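Local atomic coordinates of putative uncharacterized protein (Vibrio cholerae, PDB entry 4G7X), a protein that probably serves as the N-terminal N1 domain of the minor coat protein pIII of phage CTXphi, which in filamentous phages takes part in host infection. Residues V36-C41 and C94-C99. Residues are numbered along the deposited sequence; the frame is centred on the assembly and turned at random.
Sequences VLFDGC and CIYPYC
The Phe38 ring meets both Tyr98 and Tyr96, and this aromatic cluster follows a short parallel strand pairing, in the loop after Cys94 and Ile95. Tyr98 buries the most surface here. Its CD1 comes to 3.6 Å from CZ of Phe38, and CE2 of Phe38 also touches its CB and CG; the two rings are oblique, with planes 55° apart. The Phe38 and Tyr96 side chains lie side by side and point the same way, their ring planes 56° apart. CG of Tyr96 sits in the plane of the Phe38 ring, at the edge marked by Phe38 CD2, and Tyr96 CD2 is 3.8 Å from that same CD2 atom. CG of Phe38 stands anti to the backbone N (chi1 175°) and beside the carbonyl carbon. Tyr96 CB also meets CG1 of Val36 at 3.6 Å. The other half of the Tyr98 ring, CD2 and CE2, lies against the carboxylate of Asp39, with OD1 of Asp39 3.4 Å from CD2 of Tyr98.

Two backbone hydrogen bonds flank Leu37: its N donates to Cys94 O (3.0 Å), and Tyr96 N donates to Leu37 O (2.9 Å). On the face away from Val36 and Cys94, Leu37 and Ile95 make a looser apolar contact. The strands then part at the type I' turn from Phe38 to Cys41, where one water accepts from Asp39 N and donates to Tyr96 O. Leu24 of strand 20-27 touches Val36, Phe38 and Tyr96, while Tyr96 OH bonds to Leu25 O. Thus strand 93-95 joins the edge of the antiparallel hairpin through few backbone bonds, and beyond the last of these the segments stay together through ring contacts, a carboxylate against Tyr98 and one bridging water, with the Tyr96 hydroxyl tied to strand 20-27.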
ATOM      1  N   VAL A  36     -10.802   6.419   9.649  1.00  8.78           N
ATOM      2  CA  VAL A  36     -11.469   5.173   9.303  1.00  8.81           C
ATOM      3  C   VAL A  36     -11.258   4.170  10.424  1.00  8.72           C
ATOM      4  O   VAL A  36     -10.127   3.978  10.887  1.00  8.87           O
ATOM      5  CB  VAL A  36     -10.923   4.573   7.987  1.00  8.92           C
ATOM      6  CG1 VAL A  36     -11.570   3.224   7.693  1.00  9.07           C
ATOM      7  CG2 VAL A  36     -11.145   5.522   6.820  1.00  9.10           C
ATOM      8  N   LEU A  37     -12.345   3.541  10.854  1.00  8.71           N
ATOM      9  CA  LEU A  37     -12.254   2.400  11.753  1.00  8.85           C
ATOM     10  C   LEU A  37     -12.027   1.146  10.913  1.00  8.91           C
ATOM     11  O   LEU A  37     -12.953   0.621  10.286  1.00  8.90           O
ATOM     12  CB  LEU A  37     -13.504   2.295  12.625  1.00  9.08           C
ATOM     13  CG  LEU A  37     -13.451   1.293  13.781  1.00  9.26           C
ATOM     14  CD1 LEU A  37     -12.338   1.640  14.763  1.00  9.51           C
ATOM     15  CD2 LEU A  37     -14.802   1.284  14.474  1.00  9.58           C
ATOM     16  N   PHE A  38     -10.773   0.707  10.883  1.00  9.08           N
ATOM     17  CA  PHE A  38     -10.346  -0.383  10.017  1.00  9.63           C
ATOM     18  C   PHE A  38      -9.918  -1.558  10.867  1.00  9.78           C
ATOM     19  O   PHE A  38      -8.935  -1.470  11.611  1.00  9.56           O
ATOM     20  CB  PHE A  38      -9.188   0.068   9.114  1.00 10.10           C
ATOM     21  CG  PHE A  38      -8.611  -1.039   8.271  1.00 10.65           C
ATOM     22  CD1 PHE A  38      -7.474  -1.732   8.687  1.00 11.12           C
ATOM     23  CD2 PHE A  38      -9.213  -1.399   7.071  1.00 11.17           C
ATOM     24  CE1 PHE A  38      -6.948  -2.759   7.915  1.00 11.56           C
ATOM     25  CE2 PHE A  38      -8.687  -2.421   6.294  1.00 11.74           C
ATOM     26  CZ  PHE A  38      -7.555  -3.101   6.716  1.00 11.78           C
ATOM     27  N   ASP A  39     -10.658  -2.657  10.742  1.00 10.25           N
ATOM     28  CA  ASP A  39     -10.370  -3.882  11.486  1.00 10.69           C
ATOM     29  C   ASP A  39     -10.224  -3.594  12.994  1.00 10.11           C
ATOM     30  O   ASP A  39      -9.356  -4.147  13.679  1.00 10.26           O
ATOM     31  CB  ASP A  39      -9.118  -4.553  10.902  1.00 12.10           C
ATOM     32  CG  ASP A  39      -9.087  -6.052  11.123  1.00 13.29           C
ATOM     33  OD1 ASP A  39     -10.158  -6.682  11.272  1.00 14.06           O
ATOM     34  OD2 ASP A  39      -7.970  -6.604  11.137  1.00 14.69           O
ATOM     35  N   GLY A  40     -11.087  -2.710  13.495  1.00  9.47           N
ATOM     36  CA  GLY A  40     -11.119  -2.348  14.912  1.00  9.05           C
ATOM     37  C   GLY A  40     -10.153  -1.251  15.330  1.00  8.79           C
ATOM     38  O   GLY A  40     -10.199  -0.797  16.465  1.00  8.50           O
ATOM     39  N   CYS A  41      -9.289  -0.827  14.409  1.00  8.66           N
ATOM     40  CA  CYS A  41      -8.260   0.169  14.679  1.00  8.79           C
ATOM     41  C   CYS A  41      -8.614   1.493  14.022  1.00  8.52           C
ATOM     42  O   CYS A  41      -8.924   1.535  12.830  1.00  8.51           O
ATOM     43  CB  CYS A  41      -6.916  -0.317  14.141  1.00  9.28           C
ATOM     44  SG  CYS A  41      -5.508   0.720  14.602  1.00  9.96           S
ATOM     45  N   CYS A  94     -15.699   6.966   8.692  1.00  8.91           N
ATOM     46  CA  CYS A  94     -16.488   5.783   8.379  1.00  8.73           C
ATOM     47  C   CYS A  94     -15.852   4.495   8.878  1.00  8.68           C
ATOM     48  O   CYS A  94     -14.670   4.471   9.216  1.00  8.48           O
ATOM     49  CB  CYS A  94     -16.754   5.716   6.866  1.00  8.74           C
ATOM     50  SG  CYS A  94     -15.276   5.729   5.814  1.00  8.42           S
ATOM     51  N   ILE A  95     -16.654   3.435   8.933  1.00  8.78           N
ATOM     52  CA  ILE A  95     -16.177   2.111   9.322  1.00  9.08           C
ATOM     53  C   ILE A  95     -15.859   1.326   8.054  1.00  9.51           C
ATOM     54  O   ILE A  95     -16.701   1.220   7.161  1.00  9.28           O
ATOM     55  CB  ILE A  95     -17.234   1.374  10.182  1.00  9.07           C
ATOM     56  CG1 ILE A  95     -17.562   2.197  11.434  1.00  9.17           C
ATOM     57  CG2 ILE A  95     -16.759  -0.031  10.539  1.00  9.06           C
ATOM     58  CD1 ILE A  95     -18.725   1.661  12.246  1.00  9.36           C
ATOM     59  N   TYR A  96     -14.643   0.793   7.953  1.00 10.18           N
ATOM     60  CA  TYR A  96     -14.252   0.080   6.735  1.00 11.49           C
ATOM     61  C   TYR A  96     -14.843  -1.332   6.670  1.00 13.26           C
ATOM     62  O   TYR A  96     -14.875  -2.035   7.681  1.00 14.09           O
ATOM     63  CB  TYR A  96     -12.731   0.039   6.561  1.00 10.98           C
ATOM     64  CG  TYR A  96     -12.324   0.031   5.103  1.00 10.44           C
ATOM     65  CD1 TYR A  96     -12.364   1.200   4.345  1.00 10.35           C
ATOM     66  CD2 TYR A  96     -11.928  -1.147   4.476  1.00 10.43           C
ATOM     67  CE1 TYR A  96     -12.013   1.200   3.005  1.00 10.04           C
ATOM     68  CE2 TYR A  96     -11.572  -1.159   3.137  1.00 10.07           C
ATOM     69  CZ  TYR A  96     -11.624   0.014   2.405  1.00 10.00           C
ATOM     70  OH  TYR A  96     -11.267  -0.002   1.076  1.00  9.89           O
ATOM     71  N   PRO A  97     -15.346  -1.739   5.485  1.00 15.08           N
ATOM     72  CA  PRO A  97     -15.857  -3.106   5.311  1.00 17.16           C
ATOM     73  C   PRO A  97     -14.753  -4.119   4.973  1.00 19.87           C
ATOM     74  O   PRO A  97     -14.753  -4.704   3.884  1.00 21.63           O
ATOM     75  CB  PRO A  97     -16.858  -2.963   4.159  1.00 16.67           C
ATOM     76  CG  PRO A  97     -16.386  -1.786   3.378  1.00 16.10           C
ATOM     77  CD  PRO A  97     -15.636  -0.881   4.319  1.00 15.21           C
ATOM     78  N   TYR A  98     -13.835  -4.332   5.914  1.00 22.93           N
ATOM     79  CA  TYR A  98     -12.689  -5.232   5.720  1.00 25.87           C
ATOM     80  C   TYR A  98     -13.009  -6.719   5.936  1.00 27.92           C
ATOM     81  O   TYR A  98     -13.801  -7.072   6.818  1.00 28.42           O
ATOM     82  CB  TYR A  98     -11.522  -4.798   6.620  1.00 25.78           C
ATOM     83  CG  TYR A  98     -10.389  -5.803   6.715  1.00 26.16           C
ATOM     84  CD1 TYR A  98      -9.450  -5.926   5.689  1.00 25.98           C
ATOM     85  CD2 TYR A  98     -10.264  -6.634   7.828  1.00 26.17           C
ATOM     86  CE1 TYR A  98      -8.416  -6.848   5.773  1.00 26.52           C
ATOM     87  CE2 TYR A  98      -9.234  -7.559   7.920  1.00 26.53           C
ATOM     88  CZ  TYR A  98      -8.313  -7.661   6.891  1.00 26.86           C
ATOM     89  OH  TYR A  98      -7.291  -8.578   6.984  1.00 27.63           O
ATOM     90  N   CYS A  99     -12.390  -7.570   5.116  0.50 28.73           N
ATOM     91  CA  CYS A  99     -12.485  -9.026   5.241  0.50 29.99           C
ATOM     92  C   CYS A  99     -11.179  -9.676   4.782  0.50 31.14           C
ATOM     93  O   CYS A  99     -10.664  -9.331   3.715  0.50 30.66           O
ATOM     94  CB  CYS A  99     -13.658  -9.568   4.417  0.50 29.84           C
ATOM     95  SG  CYS A  99     -13.826 -11.372   4.436  0.50 29.39           S
TER
HETATM   96  O   HOH W   1     -12.848  -3.058   9.199  1.00 23.69           O